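Local structure of glycosyl hydrolases family 31 family protein (Aspergillus niger, 6DRU) at residues A[493-498]-A[653-658]; A[640-643]-A[649-652]. The protein catalyses the release of alpha-xylose from the non-reducing terminal glucose of xyloglucan oligosaccharides. One frame throughout, in Å; residues are numbered along the deposited sequence.

In the fold
Running from the N terminus, the chain passes through helix 492-508, in the TIM-barrel part of this family 31 hydrolase, and returns to it 155 residues later when segment 653-658 closes interaction 1. Interaction 2 falls within that span. It is a local turn-back: the chain leaves helix 637-640, enters strand 643-645 and pairs it with strand 649-651. Since P653 follows S652 directly, the hairpin hands the chain straight to the loop that meets the helix. Interaction 1 thus joins barrel to C-terminal domain, whereas interaction 2 stays within the latter. T655 and Q641 bring both to one N-acetylglucosamine.

Interaction 1 of 2, residues A[493-498]-A[653-658]; sequences DTLAVQ and PVTLPN. With NAG (2-acetamido-2-deoxy-beta-D-glucopyranose), chain E; NAG (2-acetamido-2-deoxy-beta-D-glucopyranose), chain B.
A496 on helix 492-508 and T655 in an irregular loop bring their CA atoms to 5.5 Å, and no backbone or side-chain hydrogen bond joins the two segments. This is helix-against-loop packing at the junction of the GH31 TIM barrel and the C-terminal domain, the close approach being consistent with the small side chain of A496. The methyl CB of A496 meets the methyl CG2 of T655 at 3.7 Å. L495, one residue earlier on the helix, reaches the loop backbone: its CD2 lies 3.3 Å from V654 O, a van der Waals contact with the peptide carbonyl. Two tryptophans pack around the contact, W547 of helix 535-548 on L495 and P653, and W662 of strand 661-666 on V654, T655 and L656.

The threonine divides its two branches between protein and sugar. Its chi1, 67°, sets OG1 between the backbone N and the carbonyl carbon, where it donates to O7 of the first N-acetylglucosamine (chain B), and turns CG2, anti to the carbonyl carbon, to the helix. The acetyl methyl C8 of that sugar rests on L656, 3.7 Å from CD1. O4 of the same sugar carries the second N-acetylglucosamine (chain E), the opening of a protein-linked glycan that lies along this seam, away from the xylose pocket. D493 borders the second sugar with its carboxylate, and a mannose further along the glycan also touches D493. OD1 of D493 comes to 3.3 Å from C5 of that second N-acetylglucosamine.

Interaction 2 of 2, residues A[640-643]-A[649-652]; sequences TQQY and LLVS. With NAG (2-acetamido-2-deoxy-beta-D-glucopyranose), chain B.
Y643 and V651 form an antiparallel hydrogen-bonded pair in a beta hairpin of the C-terminal domain, built from the consecutive strands 643-645 and 649-651. Their two backbone bonds close a ring: V651 N donates to Y643 O at 2.9 Å, nearly straight at 175°, and Y643 N donates to V651 O at 3.2 Å. CA-H...O contacts flank it, from Q642 CA to V651 O and from L650 CA to Y643 O.

The side chains of the pair extend in the same direction from adjacent strands. Chi1 of Y643, 64°, places CG between the backbone N and the carbonyl carbon and lays the ring beside its partner, so that V651 CB stands over one face, displaced from the ring centre, in a CH-pi contact 4.1 Å from the centroid. At the far end of the ring, OH is hydrogen-bonded to F550 O and W547 NE1, which fixes the buried hydroxyl. Q642 stretches out with CG 3.5 Å from S652 OG, and its NE2 bonds to Y665 O. Q641, the first residue beyond helix 637-640, extends instead toward the glycan. Its OE1 is held by N637 ND2 and H158 NE2, while NE2 makes a weak hydrogen bond to O7 of the N-acetylglucosamine.

Within the sheet, strand 649-651 runs between 643-645 and 703-705, with L650 hydrogen-bonded to F704. Helix 492-508 packs on Y643 through V499 and L503, while strand 661-666 meets Q642, L650 and S652.

Interaction 1 of 2, residues A[493-498]-A[653-658]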
ATOM      1  N   ASP A 493     -13.225  13.609 -40.506  1.00 53.32           N
ATOM      2  CA  ASP A 493     -13.372  12.358 -39.772  1.00 60.18           C
ATOM      3  C   ASP A 493     -13.995  12.581 -38.400  1.00 63.32           C
ATOM      4  O   ASP A 493     -14.741  11.724 -37.911  1.00 58.66           O
ATOM      5  CB  ASP A 493     -12.016  11.665 -39.635  1.00 61.64           C
ATOM      6  CG  ASP A 493     -12.123  10.292 -38.997  1.00 82.50           C
ATOM      7  OD1 ASP A 493     -13.066   9.544 -39.336  1.00 80.95           O
ATOM      8  OD2 ASP A 493     -11.260   9.958 -38.157  1.00 85.73           O
ATOM      9  N   THR A 494     -13.709  13.722 -37.771  1.00 62.42           N
ATOM     10  CA  THR A 494     -14.261  13.999 -36.449  1.00 61.67           C
ATOM     11  C   THR A 494     -15.778  14.120 -36.494  1.00 64.25           C
ATOM     12  O   THR A 494     -16.476  13.637 -35.594  1.00 62.32           O
ATOM     13  CB  THR A 494     -13.639  15.272 -35.880  1.00 54.11           C
ATOM     14  OG1 THR A 494     -12.232  15.078 -35.689  1.00 58.62           O
ATOM     15  CG2 THR A 494     -14.277  15.633 -34.557  1.00 52.41           C
ATOM     16  N   LEU A 495     -16.310  14.760 -37.536  1.00 64.21           N
ATOM     17  CA  LEU A 495     -17.756  14.919 -37.637  1.00 62.93           C
ATOM     18  C   LEU A 495     -18.463  13.571 -37.692  1.00 62.13           C
ATOM     19  O   LEU A 495     -19.564  13.424 -37.151  1.00 58.45           O
ATOM     20  CB  LEU A 495     -18.100  15.762 -38.865  1.00 55.65           C
ATOM     21  CG  LEU A 495     -19.550  15.764 -39.350  1.00 59.42           C
ATOM     22  CD1 LEU A 495     -20.434  16.508 -38.373  1.00 61.08           C
ATOM     23  CD2 LEU A 495     -19.643  16.378 -40.735  1.00 71.21           C
ATOM     24  N   ALA A 496     -17.836  12.570 -38.317  1.00 62.67           N
ATOM     25  CA  ALA A 496     -18.451  11.251 -38.407  1.00 66.10           C
ATOM     26  C   ALA A 496     -18.448  10.522 -37.069  1.00 67.98           C
ATOM     27  O   ALA A 496     -19.382   9.765 -36.776  1.00 65.11           O
ATOM     28  CB  ALA A 496     -17.736  10.412 -39.467  1.00 54.53           C
ATOM     29  N   VAL A 497     -17.417  10.726 -36.246  1.00 70.33           N
ATOM     30  CA  VAL A 497     -17.331   9.989 -34.989  1.00 70.58           C
ATOM     31  C   VAL A 497     -18.220  10.589 -33.905  1.00 66.12           C
ATOM     32  O   VAL A 497     -18.598   9.878 -32.966  1.00 65.51           O
ATOM     33  CB  VAL A 497     -15.875   9.884 -34.500  1.00 57.72           C
ATOM     34  CG1 VAL A 497     -14.972   9.406 -35.629  1.00 55.66           C
ATOM     35  CG2 VAL A 497     -15.388  11.201 -33.939  1.00 58.92           C
ATOM     36  N   GLN A 498     -18.559  11.879 -34.001  1.00 58.99           N
ATOM     37  CA  GLN A 498     -19.368  12.508 -32.960  1.00 57.92           C
ATOM     38  C   GLN A 498     -20.754  11.886 -32.869  1.00 66.27           C
ATOM     39  O   GLN A 498     -21.355  11.874 -31.789  1.00 67.47           O
ATOM     40  CB  GLN A 498     -19.494  14.011 -33.216  1.00 62.91           C
ATOM     41  CG  GLN A 498     -18.183  14.766 -33.178  1.00 62.67           C
ATOM     42  CD  GLN A 498     -17.338  14.394 -31.980  1.00 73.00           C
ATOM     43  OE1 GLN A 498     -17.730  14.622 -30.836  1.00 82.74           O
ATOM     44  NE2 GLN A 498     -16.170  13.820 -32.234  1.00 73.38           N
ATOM     45  N   PRO A 653     -25.781  12.825 -41.380  1.00 77.20           N
ATOM     46  CA  PRO A 653     -24.940  13.937 -41.834  1.00 67.53           C
ATOM     47  C   PRO A 653     -23.965  13.510 -42.919  1.00 66.55           C
ATOM     48  O   PRO A 653     -23.549  12.353 -42.998  1.00 67.94           O
ATOM     49  CB  PRO A 653     -24.193  14.365 -40.563  1.00 54.94           C
ATOM     50  CG  PRO A 653     -24.913  13.703 -39.430  1.00 57.03           C
ATOM     51  CD  PRO A 653     -25.493  12.449 -39.988  1.00 71.26           C
ATOM     52  N   VAL A 654     -23.600  14.475 -43.760  1.00 61.44           N
ATOM     53  CA  VAL A 654     -22.585  14.259 -44.787  1.00 68.60           C
ATOM     54  C   VAL A 654     -21.215  14.464 -44.155  1.00 59.78           C
ATOM     55  O   VAL A 654     -20.899  15.556 -43.672  1.00 55.55           O
ATOM     56  CB  VAL A 654     -22.793  15.200 -45.982  1.00 63.58           C
ATOM     57  CG1 VAL A 654     -21.605  15.125 -46.928  1.00 58.95           C
ATOM     58  CG2 VAL A 654     -24.077  14.846 -46.715  1.00 59.20           C
ATOM     59  N   THR A 655     -20.397  13.411 -44.156  1.00 57.66           N
ATOM     60  CA  THR A 655     -19.114  13.419 -43.468  1.00 59.16           C
ATOM     61  C   THR A 655     -17.931  13.400 -44.430  1.00 63.88           C
ATOM     62  O   THR A 655     -16.821  13.028 -44.034  1.00 66.71           O
ATOM     63  CB  THR A 655     -19.028  12.232 -42.510  1.00 68.00           C
ATOM     64  OG1 THR A 655     -18.986  11.014 -43.264  1.00 58.96           O
ATOM     65  CG2 THR A 655     -20.241  12.208 -41.591  1.00 60.39           C
ATOM     66  N   LEU A 656     -18.139  13.798 -45.680  1.00 67.97           N
ATOM     67  CA  LEU A 656     -17.070  13.829 -46.666  1.00 66.23           C
ATOM     68  C   LEU A 656     -17.155  15.114 -47.474  1.00 68.99           C
ATOM     69  O   LEU A 656     -18.251  15.648 -47.685  1.00 71.60           O
ATOM     70  CB  LEU A 656     -17.133  12.621 -47.614  1.00 58.18           C
ATOM     71  CG  LEU A 656     -16.772  11.268 -47.005  1.00 63.55           C
ATOM     72  CD1 LEU A 656     -16.932  10.166 -48.040  1.00 59.19           C
ATOM     73  CD2 LEU A 656     -15.351  11.292 -46.458  1.00 65.32           C
ATOM     74  N   PRO A 657     -16.022  15.627 -47.940  1.00 62.90           N
ATOM     75  CA  PRO A 657     -16.035  16.847 -48.747  1.00 68.99           C
ATOM     76  C   PRO A 657     -16.297  16.547 -50.215  1.00 72.87           C
ATOM     77  O   PRO A 657     -16.097  15.431 -50.698  1.00 71.36           O
ATOM     78  CB  PRO A 657     -14.624  17.408 -48.547  1.00 61.72           C
ATOM     79  CG  PRO A 657     -13.784  16.186 -48.378  1.00 52.75           C
ATOM     80  CD  PRO A 657     -14.649  15.162 -47.670  1.00 54.01           C
ATOM     81  N   ASN A 658     -16.754  17.581 -50.920  1.00 66.45           N
ATOM     82  CA  ASN A 658     -17.042  17.513 -52.352  1.00 77.90           C
ATOM     83  C   ASN A 658     -18.009  16.365 -52.655  1.00 78.45           C
ATOM     84  O   ASN A 658     -17.668  15.360 -53.279  1.00 90.91           O
ATOM     85  CB  ASN A 658     -15.738  17.377 -53.149  1.00 76.15           C
ATOM     86  CG  ASN A 658     -15.933  17.599 -54.637  1.00103.82           C
ATOM     87  OD1 ASN A 658     -16.755  18.416 -55.053  1.00117.35           O
ATOM     88  ND2 ASN A 658     -15.172  16.872 -55.447  1.00107.83           N
TER
HETATM   89  C1  NAG E   2     -12.277   5.801 -40.464  1.00 71.97           C
HETATM   90  C2  NAG E   2     -11.076   4.936 -40.143  1.00 67.70           C
HETATM   91  C3  NAG E   2      -9.894   5.735 -39.736  1.00 68.21           C
HETATM   92  C4  NAG E   2      -9.637   6.866 -40.707  1.00 67.95           C
HETATM   93  C5  NAG E   2     -10.901   7.666 -40.923  1.00 69.52           C
HETATM   94  C6  NAG E   2     -10.654   8.746 -41.955  1.00 77.51           C
HETATM   95  C7  NAG E   2     -11.526   2.649 -39.337  1.00 77.39           C
HETATM   96  C8  NAG E   2     -11.884   1.708 -38.206  1.00 73.75           C
HETATM   97  N2  NAG E   2     -11.414   4.041 -39.092  1.00 83.67           N
HETATM   98  O3  NAG E   2      -8.776   4.883 -39.626  1.00 64.57           O
HETATM   99  O4  NAG E   2      -8.642   7.711 -40.182  1.00 65.05           O
HETATM  100  O5  NAG E   2     -11.921   6.811 -41.375  1.00 77.60           O
HETATM  101  O6  NAG E   2     -10.250   8.155 -43.170  1.00 97.75           O
HETATM  102  O7  NAG E   2     -11.337   2.213 -40.456  1.00 70.77           O
HETATM  103  C1  NAG B   1     -17.328   4.968 -41.901  1.00 69.95           C
HETATM  104  C2  NAG B   1     -16.564   6.198 -42.349  1.00 70.44           C
HETATM  105  C3  NAG B   1     -15.098   5.976 -42.400  1.00 63.56           C
HETATM  106  C4  NAG B   1     -14.610   5.357 -41.111  1.00 68.93           C
HETATM  107  C5  NAG B   1     -15.399   4.097 -40.838  1.00 70.57           C
HETATM  108  C6  NAG B   1     -14.912   3.456 -39.554  1.00 63.77           C
HETATM  109  C7  NAG B   1     -17.700   7.836 -43.792  1.00 64.74           C
HETATM  110  C8  NAG B   1     -18.195   8.261 -45.156  1.00 65.95           C
HETATM  111  N2  NAG B   1     -17.028   6.597 -43.631  1.00 68.51           N
HETATM  112  O3  NAG B   1     -14.453   7.204 -42.650  1.00 69.42           O
HETATM  113  O4  NAG B   1     -13.241   5.047 -41.214  1.00 68.63           O
HETATM  114  O5  NAG B   1     -16.759   4.439 -40.727  1.00 74.22           O
HETATM  115  O6  NAG B   1     -15.988   3.297 -38.658  1.00 83.70           O
HETATM  116  O7  NAG B   1     -17.882   8.557 -42.831  1.00 63.34           O

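Interaction 2 of 2, residues A[640-643]-A[649-652]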
ATOM      1  N   THR A 640     -23.871   3.794 -37.071  1.00 57.26           N
ATOM      2  CA  THR A 640     -23.058   4.685 -36.256  1.00 58.71           C
ATOM      3  C   THR A 640     -23.134   6.139 -36.702  1.00 69.77           C
ATOM      4  O   THR A 640     -22.668   7.020 -35.969  1.00 64.25           O
ATOM      5  CB  THR A 640     -21.592   4.230 -36.259  1.00 57.61           C
ATOM      6  OG1 THR A 640     -21.034   4.399 -37.568  1.00 62.27           O
ATOM      7  CG2 THR A 640     -21.484   2.770 -35.847  1.00 60.71           C
ATOM      8  N   GLN A 641     -23.708   6.415 -37.879  1.00 71.49           N
ATOM      9  CA  GLN A 641     -23.797   7.777 -38.396  1.00 62.76           C
ATOM     10  C   GLN A 641     -25.207   8.155 -38.843  1.00 62.87           C
ATOM     11  O   GLN A 641     -25.391   9.238 -39.409  1.00 67.21           O
ATOM     12  CB  GLN A 641     -22.813   7.976 -39.557  1.00 57.14           C
ATOM     13  CG  GLN A 641     -21.364   7.670 -39.200  1.00 62.92           C
ATOM     14  CD  GLN A 641     -20.418   7.876 -40.368  1.00 70.58           C
ATOM     15  OE1 GLN A 641     -19.344   7.277 -40.425  1.00 61.42           O
ATOM     16  NE2 GLN A 641     -20.812   8.731 -41.304  1.00 77.62           N
ATOM     17  N   GLN A 642     -26.199   7.298 -38.612  1.00 72.20           N
ATOM     18  CA  GLN A 642     -27.601   7.635 -38.813  1.00 60.63           C
ATOM     19  C   GLN A 642     -28.356   7.426 -37.509  1.00 58.72           C
ATOM     20  O   GLN A 642     -27.956   6.616 -36.667  1.00 72.11           O
ATOM     21  CB  GLN A 642     -28.252   6.787 -39.913  1.00 58.60           C
ATOM     22  CG  GLN A 642     -27.530   6.779 -41.248  1.00 71.79           C
ATOM     23  CD  GLN A 642     -28.263   5.949 -42.289  1.00 69.74           C
ATOM     24  OE1 GLN A 642     -27.782   5.765 -43.409  1.00 65.97           O
ATOM     25  NE2 GLN A 642     -29.437   5.447 -41.924  1.00 57.86           N
ATOM     26  N   TYR A 643     -29.458   8.155 -37.347  1.00 51.33           N
ATOM     27  CA  TYR A 643     -30.244   8.043 -36.128  1.00 54.68           C
ATOM     28  C   TYR A 643     -31.609   8.670 -36.353  1.00 56.83           C
ATOM     29  O   TYR A 643     -31.811   9.453 -37.284  1.00 59.25           O
ATOM     30  CB  TYR A 643     -29.547   8.720 -34.943  1.00 59.45           C
ATOM     31  CG  TYR A 643     -29.382  10.215 -35.098  1.00 59.22           C
ATOM     32  CD1 TYR A 643     -28.311  10.745 -35.804  1.00 51.73           C
ATOM     33  CD2 TYR A 643     -30.295  11.095 -34.529  1.00 47.06           C
ATOM     34  CE1 TYR A 643     -28.156  12.111 -35.946  1.00 57.34           C
ATOM     35  CE2 TYR A 643     -30.149  12.461 -34.664  1.00 45.96           C
ATOM     36  CZ  TYR A 643     -29.077  12.963 -35.374  1.00 56.77           C
ATOM     37  OH  TYR A 643     -28.924  14.325 -35.512  1.00 58.82           O
ATOM     38  N   LEU A 649     -38.186  11.908 -37.510  1.00 69.74           N
ATOM     39  CA  LEU A 649     -37.099  12.346 -38.377  1.00 58.43           C
ATOM     40  C   LEU A 649     -35.967  11.328 -38.380  1.00 64.93           C
ATOM     41  O   LEU A 649     -35.591  10.802 -37.329  1.00 79.50           O
ATOM     42  CB  LEU A 649     -36.570  13.710 -37.932  1.00 59.58           C
ATOM     43  CG  LEU A 649     -37.523  14.893 -38.108  1.00 63.12           C
ATOM     44  CD1 LEU A 649     -36.907  16.164 -37.553  1.00 54.51           C
ATOM     45  CD2 LEU A 649     -37.883  15.071 -39.573  1.00 63.71           C
ATOM     46  N   LEU A 650     -35.427  11.053 -39.566  1.00 57.31           N
ATOM     47  CA  LEU A 650     -34.237  10.225 -39.729  1.00 52.17           C
ATOM     48  C   LEU A 650     -33.133  11.090 -40.321  1.00 62.74           C
ATOM     49  O   LEU A 650     -33.281  11.616 -41.428  1.00 70.26           O
ATOM     50  CB  LEU A 650     -34.516   9.017 -40.623  1.00 53.58           C
ATOM     51  CG  LEU A 650     -33.296   8.171 -40.990  1.00 63.07           C
ATOM     52  CD1 LEU A 650     -32.973   7.193 -39.872  1.00 61.59           C
ATOM     53  CD2 LEU A 650     -33.512   7.434 -42.302  1.00 55.84           C
ATOM     54  N   VAL A 651     -32.023  11.217 -39.596  1.00 66.75           N
ATOM     55  CA  VAL A 651     -30.948  12.139 -39.944  1.00 64.18           C
ATOM     56  C   VAL A 651     -29.693  11.345 -40.280  1.00 62.06           C
ATOM     57  O   VAL A 651     -29.431  10.297 -39.679  1.00 64.39           O
ATOM     58  CB  VAL A 651     -30.678  13.135 -38.794  1.00 60.33           C
ATOM     59  CG1 VAL A 651     -29.627  14.160 -39.196  1.00 61.12           C
ATOM     60  CG2 VAL A 651     -31.970  13.822 -38.370  1.00 50.76           C
ATOM     61  N   SER A 652     -28.923  11.847 -41.247  1.00 58.57           N
ATOM     62  CA  SER A 652     -27.641  11.247 -41.618  1.00 66.00           C
ATOM     63  C   SER A 652     -26.746  12.350 -42.167  1.00 72.30           C
ATOM     64  O   SER A 652     -26.917  12.790 -43.315  1.00 71.06           O
ATOM     65  CB  SER A 652     -27.812  10.125 -42.638  1.00 62.29           C
ATOM     66  OG  SER A 652     -26.554   9.618 -43.050  1.00 63.74           O
TER
HETATM   67  C1  NAG B   1     -17.328   4.968 -41.901  1.00 69.95           C
HETATM   68  C2  NAG B   1     -16.564   6.198 -42.349  1.00 70.44           C
HETATM   69  C3  NAG B   1     -15.098   5.976 -42.400  1.00 63.56           C
HETATM   70  C4  NAG B   1     -14.610   5.357 -41.111  1.00 68.93           C
HETATM   71  C5  NAG B   1     -15.399   4.097 -40.838  1.00 70.57           C
HETATM   72  C6  NAG B   1     -14.912   3.456 -39.554  1.00 63.77           C
HETATM   73  C7  NAG B   1     -17.700   7.836 -43.792  1.00 64.74           C
HETATM   74  C8  NAG B   1     -18.195   8.261 -45.156  1.00 65.95           C
HETATM   75  N2  NAG B   1     -17.028   6.597 -43.631  1.00 68.51           N
HETATM   76  O3  NAG B   1     -14.453   7.204 -42.650  1.00 69.42           O
HETATM   77  O4  NAG B   1     -13.241   5.047 -41.214  1.00 68.63           O
HETATM   78  O5  NAG B   1     -16.759   4.439 -40.727  1.00 74.22           O
HETATM   79  O6  NAG B   1     -15.988   3.297 -38.658  1.00 83.70           O
HETATM   80  O7  NAG B   1     -17.882   8.557 -42.831  1.00 63.34           O